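PDB 6IYT: type I modular polyketide synthase from Streptomyces albus subsp. albus, which probably selects an ethylmalonyl-type extender unit from coenzyme A and transfers it to an acyl carrier protein during assembly of the polyketide salinomycin. Local coordinates for residues 42-47 / 430-435. Residues are numbered along the deposited sequence; the frame is centred on the assembly and turned at random.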
loop_
_atom_site.group_PDB
_atom_site.type_symbol
_atom_site.label_atom_id
_atom_site.label_comp_id
_atom_site.label_asym_id
_atom_site.label_seq_id
_atom_site.Cartn_x
_atom_site.Cartn_y
_atom_site.Cartn_z
ATOM N N LEU A 42 -1.110 22.182 1.778
ATOM C CA LEU A 42 0.010 22.581 1.011
ATOM C C LEU A 42 -0.183 22.227 -0.461
ATOM O O LEU A 42 -1.054 21.424 -0.822
ATOM C CB LEU A 42 1.321 21.993 1.588
ATOM C CG LEU A 42 1.683 20.554 1.333
ATOM C CD1 LEU A 42 3.049 20.249 1.917
ATOM C CD2 LEU A 42 0.643 19.637 1.917
ATOM N N VAL A 43 0.638 22.858 -1.292
ATOM C CA VAL A 43 0.486 22.901 -2.747
ATOM C C VAL A 43 1.757 22.234 -3.326
ATOM O O VAL A 43 2.831 22.522 -2.835
ATOM C CB VAL A 43 0.549 24.403 -3.192
ATOM C CG1 VAL A 43 0.291 24.548 -4.660
ATOM C CG2 VAL A 43 -0.404 25.250 -2.344
ATOM N N PRO A 44 1.637 21.516 -4.472
ATOM C CA PRO A 44 2.823 21.139 -5.249
ATOM C C PRO A 44 3.100 22.088 -6.394
ATOM O O PRO A 44 2.197 22.497 -7.092
ATOM C CB PRO A 44 2.439 19.768 -5.798
ATOM C CG PRO A 44 0.983 19.903 -6.091
ATOM C CD PRO A 44 0.438 20.814 -4.970
ATOM N N TRP A 45 4.376 22.423 -6.587
ATOM C CA TRP A 45 4.838 23.077 -7.784
ATOM C C TRP A 45 5.691 22.065 -8.563
ATOM O O TRP A 45 6.766 21.657 -8.077
ATOM C CB TRP A 45 5.725 24.270 -7.424
ATOM C CG TRP A 45 5.015 25.491 -7.028
ATOM C CD1 TRP A 45 3.654 25.649 -6.845
ATOM C CD2 TRP A 45 5.602 26.781 -6.830
ATOM N NE1 TRP A 45 3.385 26.940 -6.463
ATOM C CE2 TRP A 45 4.561 27.657 -6.456
ATOM C CE3 TRP A 45 6.923 27.281 -6.913
ATOM C CZ2 TRP A 45 4.795 29.009 -6.163
ATOM C CZ3 TRP A 45 7.147 28.601 -6.649
ATOM C CH2 TRP A 45 6.089 29.462 -6.278
ATOM N N ILE A 46 5.200 21.613 -9.714
ATOM C CA ILE A 46 5.905 20.597 -10.471
ATOM C C ILE A 46 6.713 21.270 -11.574
ATOM O O ILE A 46 6.344 22.325 -12.028
ATOM C CB ILE A 46 4.986 19.509 -11.049
ATOM C CG1 ILE A 46 4.151 20.041 -12.187
ATOM C CG2 ILE A 46 4.086 18.940 -9.956
ATOM C CD1 ILE A 46 3.349 18.974 -12.863
ATOM N N VAL A 47 7.943 20.807 -11.747
ATOM C CA VAL A 47 8.875 21.386 -12.745
ATOM C C VAL A 47 9.534 20.260 -13.525
ATOM O O VAL A 47 9.890 19.227 -12.944
ATOM C CB VAL A 47 9.982 22.218 -12.028
ATOM C CG1 VAL A 47 10.712 23.125 -12.995
ATOM C CG2 VAL A 47 9.386 23.036 -10.912
ATOM N N ARG A 430 2.238 13.745 2.831
ATOM C CA ARG A 430 2.579 12.364 2.488
ATOM C C ARG A 430 1.982 11.908 1.156
ATOM O O ARG A 430 2.674 11.296 0.341
ATOM C CB ARG A 430 2.159 11.395 3.609
ATOM C CG ARG A 430 2.534 9.957 3.337
ATOM C CD ARG A 430 4.015 9.756 3.244
ATOM N NE ARG A 430 4.502 9.666 1.862
ATOM C CZ ARG A 430 5.770 9.465 1.520
ATOM N NH1 ARG A 430 6.738 9.543 2.433
ATOM N NH2 ARG A 430 6.092 9.300 0.243
ATOM N N VAL A 431 0.717 12.201 0.922
ATOM C CA VAL A 431 0.078 11.847 -0.358
ATOM C C VAL A 431 0.828 12.518 -1.505
ATOM O O VAL A 431 1.143 11.880 -2.516
ATOM C CB VAL A 431 -1.400 12.234 -0.380
ATOM C CG1 VAL A 431 -2.006 12.000 -1.752
ATOM C CG2 VAL A 431 -2.156 11.424 0.686
ATOM N N LEU A 432 0.963 13.832 -1.430
ATOM C CA LEU A 432 1.650 14.564 -2.498
ATOM C C LEU A 432 3.071 14.074 -2.708
ATOM O O LEU A 432 3.579 14.093 -3.853
ATOM C CB LEU A 432 1.655 16.062 -2.199
ATOM C CG LEU A 432 0.296 16.780 -2.254
ATOM C CD1 LEU A 432 0.471 18.242 -1.867
ATOM C CD2 LEU A 432 -0.345 16.667 -3.620
ATOM N N THR A 433 3.750 13.722 -1.618
ATOM C CA THR A 433 5.115 13.166 -1.694
ATOM C C THR A 433 5.169 11.810 -2.424
ATOM O O THR A 433 5.953 11.633 -3.340
ATOM C CB THR A 433 5.782 13.084 -0.308
ATOM O OG1 THR A 433 5.822 14.396 0.284
ATOM C CG2 THR A 433 7.196 12.573 -0.436
ATOM N N SER A 434 4.200 10.950 -2.165
ATOM C CA SER A 434 4.104 9.710 -2.882
ATOM C C SER A 434 3.751 9.924 -4.346
ATOM O O SER A 434 4.344 9.291 -5.251
ATOM C CB SER A 434 3.099 8.781 -2.195
ATOM O OG SER A 434 3.601 8.414 -0.917
ATOM N N PHE A 435 2.831 10.849 -4.613
ATOM C CA PHE A 435 2.516 11.215 -5.986
ATOM C C PHE A 435 3.815 11.700 -6.714
ATOM O O PHE A 435 4.049 11.359 -7.863
ATOM C CB PHE A 435 1.500 12.345 -6.046
ATOM C CG PHE A 435 0.078 11.972 -5.712
ATOM C CD1 PHE A 435 -0.322 10.664 -5.453
ATOM C CD2 PHE A 435 -0.896 12.978 -5.717
ATOM C CE1 PHE A 435 -1.666 10.375 -5.231
ATOM C CE2 PHE A 435 -2.209 12.705 -5.422
ATOM C CZ PHE A 435 -2.601 11.397 -5.174
#
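S434 OG, on the side of helix 428-439 turned away from the L432 contact with L42 and P44, is held by R430 and by a backbone carbonyl. The helix, part of the acyltransferase domain, packs on a three-stranded antiparallel sheet consistent with the ketosynthase-to-acyltransferase linker domain of modular polyketide synthases. R430 NH2 donates to S434 OG at 2.9 Å, bent to 139° and tilted from the guanidinium plane; R430 NE adds a weak hydrogen bond to the same oxygen at 3.2 Å. The R430 salt bridge to E437 stays within the helix, that to E425 reaches just before it, and the bond from S434 OG to T420 O links the helix to the loop after strand 416-418.

The other side meets strand 43-49, an outermost strand of that sheet. The join is apolar and narrow, with no hydrogen bond between the two segments and 7.2 Å from P44 CA to L432 CA. L432 reaches over with CG beside its backbone N (chi1 -68°) and CD1 anti to CA (chi2 177°), an extended shape that sends one methyl across the gap. The L42 side chain slides past L432 in the opposite direction, placing its CD2 4.0 Å from L432 CD1. P44 crosses the leucine at about a right angle, with its CD nearest L432 CD1.

P44 and L42 also lean on L95 of strand 90-96, which widens the apolar patch facing the helix, and W447 packs against P44. On the reverse face of the sheet, W45 enters between helices 52-67 and 74-84, and its NE1 bonds to A74 O. L432 CD1 lies against the extended chain at residues 42-44, 4.0 Å from P44 CD and 3.7 Å from L42 O, a van der Waals contact.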